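Local coordinates for protein 3-deoxy-manno-octulosonate cytidylyltransferase (Escherichia coli, PDB 1H7E) that activates the eight-carbon sugar KDO by coupling it to CMP from CTP, releasing diphosphate, probably for incorporation into the lipopolysaccharide of Gram-negative bacteria, at residues A[139-144]-A[169-173]. Numbering follows the deposited sequence.
Sequences TVKVVV and YLKHV
A single beta bridge, Lys141 to Lys171, joins two strands that run at 113° to each other and so pair only where they cross. His172 N donates an almost straight hydrogen bond to Val140 O (2.8 Å), and Val142 N reaches Leu170 O at 3.2 Å. Beyond these two bonds the backbones diverge, and one water at each end spans the gap: Val140 N to His172 O, and Leu170 N to Val142 O. In the fold, the crossing ties the two-stranded antiparallel hairpin 141-144/150-154 to strand 169-179 of the central mixed sheet of this GT-A-clan cytidylyltransferase. Val142 CG1, set between backbone N and carbonyl carbon (chi1 58°), packs on Leu170 CB at 3.9 Å, while Val140 CG1 lies beside His172 CB (4.1 Å), the two side chains pointing the same way; the imidazole bonds Tyr176 OH and Leu125 O. Thr139 CG2 meets the extended Lys171 chain at CG (3.8 Å), roughly at right angles. Lys141 CG approaches Tyr169 CD1 obliquely (4.3 Å). The Lys141 chain folds back through two bends, bringing NZ within 2.7 Å of Thr139 O; Ala134 O and Arg155 O also accept from this ammonium. A methionine in place of Lys141 would probably leave these three carbonyls without their shared donor.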
loop_
_atom_site.group_PDB
_atom_site.type_symbol
_atom_site.label_atom_id
_atom_site.label_comp_id
_atom_site.label_asym_id
_atom_site.label_seq_id
_atom_site.Cartn_x
_atom_site.Cartn_y
_atom_site.Cartn_z
ATOM N N THR A 139 -15.283 6.191 -2.630
ATOM C CA THR A 139 -14.885 4.979 -3.343
ATOM C C THR A 139 -13.506 4.606 -2.819
ATOM O O THR A 139 -12.624 5.456 -2.759
ATOM C CB THR A 139 -14.837 5.217 -4.859
ATOM O OG1 THR A 139 -16.178 5.357 -5.328
ATOM C CG2 THR A 139 -14.202 4.049 -5.598
ATOM N N VAL A 140 -13.345 3.349 -2.395
ATOM C CA VAL A 140 -12.079 2.876 -1.849
ATOM C C VAL A 140 -11.267 2.240 -2.973
ATOM O O VAL A 140 -11.771 1.387 -3.700
ATOM C CB VAL A 140 -12.327 1.847 -0.682
ATOM C CG1 VAL A 140 -11.012 1.371 -0.065
ATOM C CG2 VAL A 140 -13.209 2.492 0.374
ATOM N N LYS A 141 -10.040 2.731 -3.160
ATOM C CA LYS A 141 -9.140 2.213 -4.180
ATOM C C LYS A 141 -8.185 1.211 -3.542
ATOM O O LYS A 141 -7.902 1.272 -2.335
ATOM C CB LYS A 141 -8.323 3.359 -4.824
ATOM C CG LYS A 141 -9.064 4.165 -5.915
ATOM C CD LYS A 141 -10.229 4.999 -5.407
ATOM C CE LYS A 141 -9.835 6.034 -4.347
ATOM N NZ LYS A 141 -10.935 7.036 -4.103
ATOM N N VAL A 142 -7.718 0.269 -4.348
ATOM C CA VAL A 142 -6.748 -0.690 -3.892
ATOM C C VAL A 142 -5.678 -0.835 -4.986
ATOM O O VAL A 142 -5.970 -0.695 -6.171
ATOM C CB VAL A 142 -7.404 -2.078 -3.548
ATOM C CG1 VAL A 142 -8.152 -2.658 -4.761
ATOM C CG2 VAL A 142 -6.343 -3.064 -3.044
ATOM N N VAL A 143 -4.433 -1.050 -4.571
ATOM C CA VAL A 143 -3.322 -1.291 -5.479
ATOM C C VAL A 143 -2.801 -2.669 -5.079
ATOM O O VAL A 143 -2.643 -2.927 -3.883
ATOM C CB VAL A 143 -2.207 -0.236 -5.307
ATOM C CG1 VAL A 143 -0.983 -0.648 -6.142
ATOM C CG2 VAL A 143 -2.717 1.113 -5.788
ATOM N N VAL A 144 -2.510 -3.527 -6.059
ATOM C CA VAL A 144 -2.056 -4.894 -5.793
ATOM C C VAL A 144 -0.726 -5.234 -6.440
ATOM O O VAL A 144 -0.306 -4.555 -7.364
ATOM C CB VAL A 144 -3.124 -5.942 -6.289
ATOM C CG1 VAL A 144 -4.515 -5.651 -5.677
ATOM C CG2 VAL A 144 -3.213 -5.929 -7.809
ATOM N N TYR A 169 -7.087 2.084 -12.306
ATOM C CA TYR A 169 -7.694 2.087 -10.983
ATOM C C TYR A 169 -8.580 0.881 -10.707
ATOM O O TYR A 169 -9.237 0.357 -11.615
ATOM C CB TYR A 169 -8.508 3.374 -10.783
ATOM C CG TYR A 169 -7.625 4.597 -10.767
ATOM C CD1 TYR A 169 -6.941 4.946 -9.609
ATOM C CD2 TYR A 169 -7.377 5.328 -11.940
ATOM C CE1 TYR A 169 -6.012 5.982 -9.604
ATOM C CE2 TYR A 169 -6.445 6.372 -11.949
ATOM C CZ TYR A 169 -5.770 6.687 -10.774
ATOM O OH TYR A 169 -4.843 7.697 -10.736
ATOM N N LEU A 170 -8.552 0.439 -9.447
ATOM C CA LEU A 170 -9.363 -0.687 -8.978
ATOM C C LEU A 170 -10.177 -0.242 -7.789
ATOM O O LEU A 170 -9.644 0.335 -6.852
ATOM C CB LEU A 170 -8.487 -1.865 -8.537
ATOM C CG LEU A 170 -7.691 -2.595 -9.613
ATOM C CD1 LEU A 170 -6.674 -3.545 -8.980
ATOM C CD2 LEU A 170 -8.651 -3.340 -10.555
ATOM N N LYS A 171 -11.480 -0.466 -7.857
ATOM C CA LYS A 171 -12.362 -0.154 -6.758
ATOM C C LYS A 171 -12.499 -1.424 -5.882
ATOM O O LYS A 171 -12.699 -2.539 -6.392
ATOM C CB LYS A 171 -13.740 0.228 -7.274
ATOM C CG LYS A 171 -14.782 0.358 -6.176
ATOM C CD LYS A 171 -16.144 0.684 -6.763
ATOM C CE LYS A 171 -17.149 0.931 -5.663
ATOM N NZ LYS A 171 -18.368 1.594 -6.199
ATOM N N HIS A 172 -12.414 -1.235 -4.568
ATOM C CA HIS A 172 -12.554 -2.331 -3.624
ATOM C C HIS A 172 -14.055 -2.616 -3.427
ATOM O O HIS A 172 -14.847 -1.685 -3.229
ATOM C CB HIS A 172 -11.903 -1.943 -2.299
ATOM C CG HIS A 172 -12.143 -2.922 -1.190
ATOM N ND1 HIS A 172 -12.020 -4.287 -1.355
ATOM C CD2 HIS A 172 -12.529 -2.731 0.092
ATOM C CE1 HIS A 172 -12.321 -4.894 -0.220
ATOM N NE2 HIS A 172 -12.633 -3.973 0.673
ATOM N N VAL A 173 -14.433 -3.894 -3.557
ATOM C CA VAL A 173 -15.821 -4.364 -3.363
ATOM C C VAL A 173 -15.811 -5.030 -1.981
ATOM O O VAL A 173 -15.138 -6.044 -1.792
ATOM C CB VAL A 173 -16.228 -5.410 -4.458
ATOM C CG1 VAL A 173 -17.633 -5.968 -4.163
ATOM C CG2 VAL A 173 -16.208 -4.753 -5.846
HETATM O O HOH W 1 -15.506 1.202 -2.606
HETATM O O HOH W 2 -6.390 1.530 -7.774
#